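Local coordinates for GAF domain-containing protein (Thermoplasma acidophilum, PDB 4MN7) that acts as a type II free methionine-R-sulfoxide reductase, probably reducing the R-sulfoxide of free rather than protein-bound methionine in a pocket of its GAF fold, at residues A[11-15]-A[27-31]; A[46-50]-A[82-86]; A[67-72]-A[91-97]. The protein carries 1 engineered substitution. All blocks are in the same frame, centred on the assembly; numbering follows the deposited sequence.

Contact 1. Residues A[11-15]-A[27-31]; sequences MQAAC and WVGFY
A turn of regular alpha-helix, 11-15, lies against the extended strand 27-31, the two axes 8.3 Å apart at their closest and running roughly antiparallel, with 152° between their N-to-C directions. In register, Cys15 sits opposite Val28 (CA-CA 5.4 Å) and Met11 opposite Phe30 (CA-CA 7.2 Å). Cys15 N donates to Met11 O at 2.9 Å within the helix. Met11, Ala14 and Cys15 point their CA-CB bonds toward the strand, and Val28 and Phe30 answer them, while Trp27 and Tyr31 point away. The Phe30 ring (chi1 m, chi2 71°) takes most of the contacts. Met11, chi1 m and chi2 t, lays CG over one face, 4.2 Å from the ring centroid, a CH-pi contact; its SD stands obliquely at 4.6 Å, a Met-aromatic contact. Cys15 (m) brings SG to the ring edge, 3.4 Å from Phe30 CD1, and its CB to 3.9 Å from Val28 CG1. Ala14 CB reaches Phe30 CZ at 4.0 Å. This is helix-on-sheet packing of a GAF domain: helix 2-21 covers the Val28 and Phe30 side of strand 27-34, which pairs with strands 37-44 and 101-110, while Val135 of helix 118-136 touches both Met11 and Phe30.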
loop_
_atom_site.group_PDB
_atom_site.type_symbol
_atom_site.label_atom_id
_atom_site.label_comp_id
_atom_site.label_asym_id
_atom_site.label_seq_id
_atom_site.Cartn_x
_atom_site.Cartn_y
_atom_site.Cartn_z
ATOM N N MET A 11 3.182 2.070 4.227
ATOM C CA MET A 11 2.460 2.699 5.351
ATOM C C MET A 11 2.995 4.092 5.613
ATOM O O MET A 11 2.264 5.057 5.855
ATOM C CB MET A 11 2.597 1.836 6.640
ATOM C CG MET A 11 1.721 0.610 6.627
ATOM S SD MET A 11 1.776 -0.300 8.206
ATOM C CE MET A 11 3.009 -1.322 7.676
ATOM N N GLN A 12 4.297 4.194 5.578
ATOM C CA GLN A 12 4.947 5.496 5.719
ATOM C C GLN A 12 4.509 6.521 4.660
ATOM O O GLN A 12 4.107 7.660 4.969
ATOM C CB GLN A 12 6.456 5.270 5.669
ATOM C CG GLN A 12 7.216 6.421 6.252
ATOM C CD GLN A 12 6.943 6.574 7.710
ATOM O OE1 GLN A 12 7.023 5.631 8.498
ATOM N NE2 GLN A 12 6.589 7.776 8.082
ATOM N N ALA A 13 4.495 6.075 3.408
ATOM C CA ALA A 13 4.003 6.908 2.279
ATOM C C ALA A 13 2.513 7.246 2.485
ATOM O O ALA A 13 2.101 8.371 2.241
ATOM C CB ALA A 13 4.166 6.181 0.948
ATOM N N ALA A 14 1.722 6.290 2.970
ATOM C CA ALA A 14 0.309 6.597 3.302
ATOM C C ALA A 14 0.169 7.686 4.402
ATOM O O ALA A 14 -0.651 8.614 4.308
ATOM C CB ALA A 14 -0.438 5.327 3.677
ATOM N N CYS A 15 0.945 7.571 5.474
ATOM C CA CYS A 15 0.908 8.623 6.531
ATOM C C CYS A 15 1.313 9.986 5.942
ATOM O O CYS A 15 0.755 10.973 6.263
ATOM C CB CYS A 15 1.835 8.279 7.702
ATOM S SG CYS A 15 1.540 6.721 8.603
ATOM N N TRP A 27 -0.975 14.602 12.889
ATOM C CA TRP A 27 -0.199 13.433 13.216
ATOM C C TRP A 27 -0.958 12.252 12.629
ATOM O O TRP A 27 -2.151 12.126 12.791
ATOM C CB TRP A 27 -0.053 13.284 14.767
ATOM C CG TRP A 27 0.977 12.266 15.227
ATOM C CD1 TRP A 27 2.289 12.456 15.400
ATOM C CD2 TRP A 27 0.740 10.889 15.472
ATOM N NE1 TRP A 27 2.899 11.305 15.775
ATOM C CE2 TRP A 27 1.961 10.316 15.811
ATOM C CE3 TRP A 27 -0.414 10.079 15.451
ATOM C CZ2 TRP A 27 2.092 8.972 16.102
ATOM C CZ3 TRP A 27 -0.289 8.729 15.743
ATOM C CH2 TRP A 27 0.947 8.196 16.090
ATOM N N VAL A 28 -0.251 11.411 11.913
ATOM C CA VAL A 28 -0.794 10.213 11.357
ATOM C C VAL A 28 0.063 9.021 11.693
ATOM O O VAL A 28 1.260 9.034 11.477
ATOM C CB VAL A 28 -0.923 10.343 9.830
ATOM C CG1 VAL A 28 -1.625 9.099 9.273
ATOM C CG2 VAL A 28 -1.735 11.595 9.491
ATOM N N GLY A 29 -0.569 7.989 12.209
ATOM C CA GLY A 29 0.120 6.744 12.507
ATOM C C GLY A 29 -0.660 5.478 12.271
ATOM O O GLY A 29 -1.890 5.462 12.335
ATOM N N PHE A 30 0.093 4.409 12.004
ATOM C CA PHE A 30 -0.427 3.101 11.947
ATOM C C PHE A 30 0.068 2.327 13.153
ATOM O O PHE A 30 1.314 2.113 13.344
ATOM C CB PHE A 30 -0.014 2.341 10.703
ATOM C CG PHE A 30 -0.701 2.785 9.404
ATOM C CD1 PHE A 30 -0.414 3.995 8.816
ATOM C CD2 PHE A 30 -1.565 1.940 8.732
ATOM C CE1 PHE A 30 -1.020 4.377 7.604
ATOM C CE2 PHE A 30 -2.127 2.312 7.512
ATOM C CZ PHE A 30 -1.858 3.544 6.964
ATOM N N TYR A 31 -0.918 1.863 13.919
ATOM C CA TYR A 31 -0.693 0.926 14.979
ATOM C C TYR A 31 -1.132 -0.426 14.526
ATOM O O TYR A 31 -2.181 -0.547 13.888
ATOM C CB TYR A 31 -1.488 1.291 16.228
ATOM C CG TYR A 31 -0.928 2.468 16.985
ATOM C CD1 TYR A 31 0.051 2.284 17.961
ATOM C CD2 TYR A 31 -1.397 3.741 16.757
ATOM C CE1 TYR A 31 0.586 3.345 18.633
ATOM C CE2 TYR A 31 -0.912 4.812 17.468
ATOM C CZ TYR A 31 0.093 4.604 18.413
ATOM O OH TYR A 31 0.606 5.674 19.114
#

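Contact 2. Residues A[46-50]-A[82-86]; sequences EKTDH and LASFP. Engineered in segment 82-86: Ser84 (natural residue Cys).
Two loops meet beside Trp27 and Tyr31 of the central sheet: residues 46-50 come from the connection of strand 37-44 to strand 52-53, while residues 82-86 belong to the connection of strand 70-72 to strand 90-98. Neither segment has regular secondary structure. Their backbones come nearest at Thr48 and Ser84 (CA-CA 6.2 Å). Thr48, with chi1 at 180° (t), makes an ST turn, its OG1 accepting from His50 N at 3.0 Å; His50, whose amide closes the turn, points its CA-CB bond toward the other loop (chi1 m). There His50 ND1 and Ser84 OG share a 2.7 Å hydrogen bond, with Ser84 OG near the plane of the imidazole. Ser84, also m, is an engineered residue in place of the natural Cys. A water bridges the loops, 2.8 Å from Thr48 OG1 and 2.9 Å from Ser84 OG. Phe85 (chi1 -48°, m) turns its ring toward 46-48, on the side of Ser84 away from His50: its CE1 lies 3.2 Å from Lys47 O, which approaches near the ring plane, its CD1 3.2 Å from Glu46 OE1, and its CZ 3.8 Å from Thr48 CB. The Phe85 ring also meets that of Trp27, whose NE1 is hydrogen-bonded to Glu46 O. Loops gathered over one face of the sheet build the ligand pocket in GAF domains, and a cysteine on such a loop is consistent with the thiol chemistry of free methionine-R-sulfoxide reductases.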
loop_
_atom_site.group_PDB
_atom_site.type_symbol
_atom_site.label_atom_id
_atom_site.label_comp_id
_atom_site.label_asym_id
_atom_site.label_seq_id
_atom_site.Cartn_x
_atom_site.Cartn_y
_atom_site.Cartn_z
ATOM N N GLU A 46 5.213 14.718 14.911
ATOM C CA GLU A 46 6.013 14.750 16.151
ATOM C C GLU A 46 6.103 13.354 16.807
ATOM O O GLU A 46 5.187 12.520 16.685
ATOM C CB GLU A 46 5.264 15.697 17.081
ATOM C CG GLU A 46 5.961 16.379 18.233
ATOM C CD GLU A 46 4.912 17.011 19.162
ATOM O OE1 GLU A 46 3.754 17.237 18.700
ATOM O OE2 GLU A 46 5.203 17.246 20.354
ATOM N N LYS A 47 7.187 13.117 17.538
ATOM C CA LYS A 47 7.408 11.865 18.259
ATOM C C LYS A 47 6.392 11.621 19.311
ATOM O O LYS A 47 6.058 12.522 20.082
ATOM C CB LYS A 47 8.743 11.871 18.967
ATOM C CG LYS A 47 9.765 11.005 18.272
ATOM C CD LYS A 47 10.759 10.463 19.284
ATOM C CE LYS A 47 11.774 9.548 18.632
ATOM N NZ LYS A 47 12.971 9.433 19.515
ATOM N N THR A 48 5.880 10.404 19.382
ATOM C CA THR A 48 4.918 10.099 20.458
ATOM C C THR A 48 5.612 9.248 21.488
ATOM O O THR A 48 6.550 8.535 21.167
ATOM C CB THR A 48 3.633 9.384 19.997
ATOM O OG1 THR A 48 2.767 9.141 21.148
ATOM C CG2 THR A 48 3.936 8.048 19.319
ATOM N N ASP A 49 5.149 9.334 22.717
ATOM C CA ASP A 49 5.614 8.447 23.778
ATOM C C ASP A 49 4.866 7.097 23.783
ATOM O O ASP A 49 5.284 6.157 24.472
ATOM C CB ASP A 49 5.415 9.130 25.127
ATOM C CG ASP A 49 6.470 10.193 25.399
ATOM O OD1 ASP A 49 7.669 9.925 25.108
ATOM O OD2 ASP A 49 6.096 11.281 25.906
ATOM N N HIS A 50 3.757 7.016 23.027
ATOM C CA HIS A 50 2.904 5.860 23.065
ATOM C C HIS A 50 3.128 5.009 21.863
ATOM O O HIS A 50 2.373 5.078 20.888
ATOM C CB HIS A 50 1.461 6.314 23.181
ATOM C CG HIS A 50 1.240 7.213 24.349
ATOM N ND1 HIS A 50 0.617 8.441 24.243
ATOM C CD2 HIS A 50 1.610 7.086 25.647
ATOM C CE1 HIS A 50 0.569 9.010 25.433
ATOM N NE2 HIS A 50 1.168 8.215 26.302
ATOM N N LEU A 82 -6.637 11.092 27.682
ATOM C CA LEU A 82 -5.524 12.070 27.489
ATOM C C LEU A 82 -4.961 11.816 26.119
ATOM O O LEU A 82 -4.832 10.670 25.715
ATOM C CB LEU A 82 -4.356 11.923 28.513
ATOM C CG LEU A 82 -4.260 12.792 29.798
ATOM C CD1 LEU A 82 -2.989 12.488 30.601
ATOM C CD2 LEU A 82 -4.378 14.297 29.538
ATOM N N ALA A 83 -4.606 12.886 25.427
ATOM C CA ALA A 83 -3.892 12.768 24.155
ATOM C C ALA A 83 -2.395 12.552 24.367
ATOM O O ALA A 83 -1.895 12.542 25.490
ATOM C CB ALA A 83 -4.174 13.988 23.225
ATOM N N SER A 84 -1.710 12.336 23.255
ATOM C CA SER A 84 -0.272 12.178 23.210
ATOM C C SER A 84 0.432 13.504 23.021
ATOM O O SER A 84 1.626 13.588 23.201
ATOM C CB SER A 84 0.103 11.247 22.044
ATOM O OG SER A 84 -0.417 9.942 22.226
ATOM N N PHE A 85 -0.310 14.534 22.639
ATOM C CA PHE A 85 0.253 15.837 22.339
ATOM C C PHE A 85 -0.673 16.878 22.885
ATOM O O PHE A 85 -1.929 16.733 22.860
ATOM C CB PHE A 85 0.490 16.103 20.833
ATOM C CG PHE A 85 1.171 14.991 20.154
ATOM C CD1 PHE A 85 2.500 14.777 20.358
ATOM C CD2 PHE A 85 0.437 14.096 19.353
ATOM C CE1 PHE A 85 3.126 13.734 19.732
ATOM C CE2 PHE A 85 1.050 13.037 18.737
ATOM C CZ PHE A 85 2.401 12.853 18.925
ATOM N N PRO A 86 -0.053 17.924 23.444
ATOM C CA PRO A 86 -0.858 18.895 24.129
ATOM C C PRO A 86 -1.643 19.743 23.145
ATOM O O PRO A 86 -2.761 20.191 23.475
ATOM C CB PRO A 86 0.175 19.702 24.955
ATOM C CG PRO A 86 1.503 19.391 24.393
ATOM C CD PRO A 86 1.401 18.079 23.690
HETATM O O HOH W 1 0.397 8.698 19.784
#

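Contact 3. Residues A[67-72]-A[91-97]; sequences NDIVNE and EIVVPVR
Strand 70-72 is an edge strand of the antiparallel GAF sheet within this chain, and it pairs with strand 91-97 at an axis separation of 4.7 Å and 177° between directions. Val70-Val93 and Glu72-Glu91 are hydrogen-bonded pairs (CA-CA 5.2 and 5.3 Å); Asn71-Ile92 between them is a non-hydrogen-bonded pair (CA-CA 4.3 Å). Both amides and both carbonyls of each hydrogen-bonded pair are satisfied: Val70 N to Val93 O 2.9 Å, Val93 N to Val70 O 2.8 Å, Glu72 N to Glu91 O 2.8 Å, Glu91 N to Glu72 O 3.1 Å. Ile92, Val94 and Val96 turn their own backbones to strand 101-110. Val70, Val93 and Glu91 lie on the face covered by helix 59-66, with Glu91 OE1 hydrogen-bonded to Tyr81 OH. On the other face, that of Asn71 and Ile92, Asn71 ND2 hydrogen-bonds to Phe116 O and Glu121 OE2. Glu72 turns its carboxylate away, OE1 hydrogen-bonding with Asp74 N and OE2 with Asn78 ND2. Ile69 CG2 packs on Ile92 CG1 at 3.9 Å, and Ile69 CG1 lies 4.2 Å from both Val94 CG2 and Pro95 CD. Asn67, with positive phi (52°), is the C-prime residue of the Schellman motif that ends helix 59-66. Its ND2 has a weak hydrogen bond to Gly100 O. Arg97, an extended m, t, t rotamer, donates from NH2 to Asn67 O at 2.9 Å and weakly to Asn67 OD1 at 3.4 Å, while Arg97 NE meets Asn67 OD1 at 2.8 Å with a nearly straight N-H...O angle of 175°.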
loop_
_atom_site.group_PDB
_atom_site.type_symbol
_atom_site.label_atom_id
_atom_site.label_comp_id
_atom_site.label_asym_id
_atom_site.label_seq_id
_atom_site.Cartn_x
_atom_site.Cartn_y
_atom_site.Cartn_z
ATOM N N ASN A 67 -14.145 -2.612 17.307
ATOM C CA ASN A 67 -14.102 -2.767 15.847
ATOM C C ASN A 67 -14.885 -1.726 15.089
ATOM O O ASN A 67 -15.632 -2.032 14.210
ATOM C CB ASN A 67 -14.526 -4.151 15.375
ATOM C CG ASN A 67 -14.095 -4.407 13.927
ATOM O OD1 ASN A 67 -13.343 -3.615 13.320
ATOM N ND2 ASN A 67 -14.590 -5.463 13.370
ATOM N N ASP A 68 -14.631 -0.468 15.356
ATOM C CA ASP A 68 -15.371 0.595 14.689
ATOM C C ASP A 68 -14.556 1.865 14.827
ATOM O O ASP A 68 -13.655 1.937 15.676
ATOM C CB ASP A 68 -16.702 0.706 15.452
ATOM C CG ASP A 68 -17.821 1.232 14.639
ATOM O OD1 ASP A 68 -17.655 1.423 13.446
ATOM O OD2 ASP A 68 -18.891 1.513 15.240
ATOM N N ILE A 69 -14.908 2.886 14.071
ATOM C CA ILE A 69 -14.274 4.177 14.160
ATOM C C ILE A 69 -14.548 4.808 15.499
ATOM O O ILE A 69 -15.658 4.755 16.018
ATOM C CB ILE A 69 -14.796 5.120 13.081
ATOM C CG1 ILE A 69 -14.233 4.697 11.710
ATOM C CG2 ILE A 69 -14.376 6.554 13.343
ATOM C CD1 ILE A 69 -14.859 5.387 10.540
ATOM N N VAL A 70 -13.528 5.443 16.054
ATOM C CA VAL A 70 -13.729 6.241 17.272
ATOM C C VAL A 70 -13.301 7.624 16.863
ATOM O O VAL A 70 -12.148 7.838 16.419
ATOM C CB VAL A 70 -12.899 5.705 18.438
ATOM C CG1 VAL A 70 -12.925 6.674 19.622
ATOM C CG2 VAL A 70 -13.512 4.379 18.875
ATOM N N ASN A 71 -14.179 8.578 17.063
ATOM C CA ASN A 71 -13.900 9.948 16.600
ATOM C C ASN A 71 -14.194 10.860 17.744
ATOM O O ASN A 71 -15.356 11.072 18.007
ATOM C CB ASN A 71 -14.785 10.316 15.404
ATOM C CG ASN A 71 -14.505 11.734 14.846
ATOM O OD1 ASN A 71 -13.795 12.554 15.460
ATOM N ND2 ASN A 71 -15.142 12.052 13.696
ATOM N N GLU A 72 -13.145 11.385 18.409
ATOM C CA GLU A 72 -13.306 12.341 19.521
ATOM C C GLU A 72 -13.215 13.773 18.987
ATOM O O GLU A 72 -12.168 14.219 18.545
ATOM C CB GLU A 72 -12.256 12.095 20.584
ATOM C CG GLU A 72 -12.236 13.147 21.655
ATOM C CD GLU A 72 -13.606 13.255 22.330
ATOM O OE1 GLU A 72 -14.240 14.352 22.315
ATOM O OE2 GLU A 72 -14.072 12.212 22.830
ATOM N N GLU A 91 -9.253 13.778 17.548
ATOM C CA GLU A 91 -8.557 12.566 17.221
ATOM C C GLU A 91 -9.545 11.495 16.705
ATOM O O GLU A 91 -10.659 11.345 17.223
ATOM C CB GLU A 91 -7.819 12.027 18.440
ATOM C CG GLU A 91 -7.021 10.742 18.130
ATOM C CD GLU A 91 -6.191 10.240 19.278
ATOM O OE1 GLU A 91 -6.332 10.842 20.361
ATOM O OE2 GLU A 91 -5.397 9.282 19.101
ATOM N N ILE A 92 -9.107 10.768 15.669
ATOM C CA ILE A 92 -9.924 9.738 15.045
ATOM C C ILE A 92 -9.056 8.517 14.910
ATOM O O ILE A 92 -7.861 8.613 14.638
ATOM C CB ILE A 92 -10.505 10.188 13.708
ATOM C CG1 ILE A 92 -11.532 9.173 13.215
ATOM C CG2 ILE A 92 -9.399 10.419 12.726
ATOM C CD1 ILE A 92 -12.253 9.556 11.956
ATOM N N VAL A 93 -9.644 7.387 15.227
ATOM C CA VAL A 93 -8.964 6.125 15.138
ATOM C C VAL A 93 -9.856 5.222 14.311
ATOM O O VAL A 93 -10.991 5.000 14.659
ATOM C CB VAL A 93 -8.704 5.503 16.483
ATOM C CG1 VAL A 93 -7.789 4.284 16.338
ATOM C CG2 VAL A 93 -8.034 6.475 17.426
ATOM N N VAL A 94 -9.302 4.692 13.232
ATOM C CA VAL A 94 -10.078 3.945 12.257
ATOM C C VAL A 94 -9.482 2.570 12.205
ATOM O O VAL A 94 -8.297 2.448 11.962
ATOM C CB VAL A 94 -9.850 4.582 10.909
ATOM C CG1 VAL A 94 -10.502 3.757 9.835
ATOM C CG2 VAL A 94 -10.366 6.018 10.919
ATOM N N PRO A 95 -10.256 1.522 12.506
ATOM C CA PRO A 95 -9.735 0.137 12.492
ATOM C C PRO A 95 -9.317 -0.331 11.126
ATOM O O PRO A 95 -9.962 0.022 10.139
ATOM C CB PRO A 95 -10.917 -0.695 12.964
ATOM C CG PRO A 95 -12.087 0.163 12.710
ATOM C CD PRO A 95 -11.667 1.551 12.854
ATOM N N VAL A 96 -8.237 -1.106 11.073
ATOM C CA VAL A 96 -7.790 -1.781 9.829
ATOM C C VAL A 96 -8.216 -3.219 9.936
ATOM O O VAL A 96 -7.832 -3.873 10.854
ATOM C CB VAL A 96 -6.276 -1.690 9.607
ATOM C CG1 VAL A 96 -5.819 -2.551 8.376
ATOM C CG2 VAL A 96 -5.904 -0.220 9.447
ATOM N N ARG A 97 -9.083 -3.669 9.054
ATOM C CA ARG A 97 -9.571 -5.022 9.110
ATOM C C ARG A 97 -9.044 -6.020 8.053
ATOM O O ARG A 97 -8.860 -5.718 6.852
ATOM C CB ARG A 97 -11.077 -5.021 8.985
ATOM C CG ARG A 97 -11.749 -4.198 10.047
ATOM C CD ARG A 97 -13.192 -3.978 9.636
ATOM N NE ARG A 97 -13.878 -3.215 10.638
ATOM C CZ ARG A 97 -14.754 -2.278 10.383
ATOM N NH1 ARG A 97 -15.097 -2.021 9.153
ATOM N NH2 ARG A 97 -15.347 -1.643 11.382
#

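In the fold
Along the chain contact 1 closes first; contacts 2 and 3 then interleave, since 67-72 falls between the two loops of contact 2 and 91-97 follows both. Contacts 1 and 3 share the antiparallel sheet, their centres about 14 Å apart and strand 101-110 lying between 27-34 and 90-98. Contact 2, with its centre about 15 Å from contact 1 and about 17 Å from contact 3, lies in the loops. It touches contact 1 directly: Trp27 and Tyr31, facing away from helix 2-21, hydrogen-bond to Glu46 and His50. Helices 2-21 and 118-136 thus cover one face of the sheet; helix 59-66 and the loops of contact 2 lie on the other, consistent with a GAF ligand pocket there.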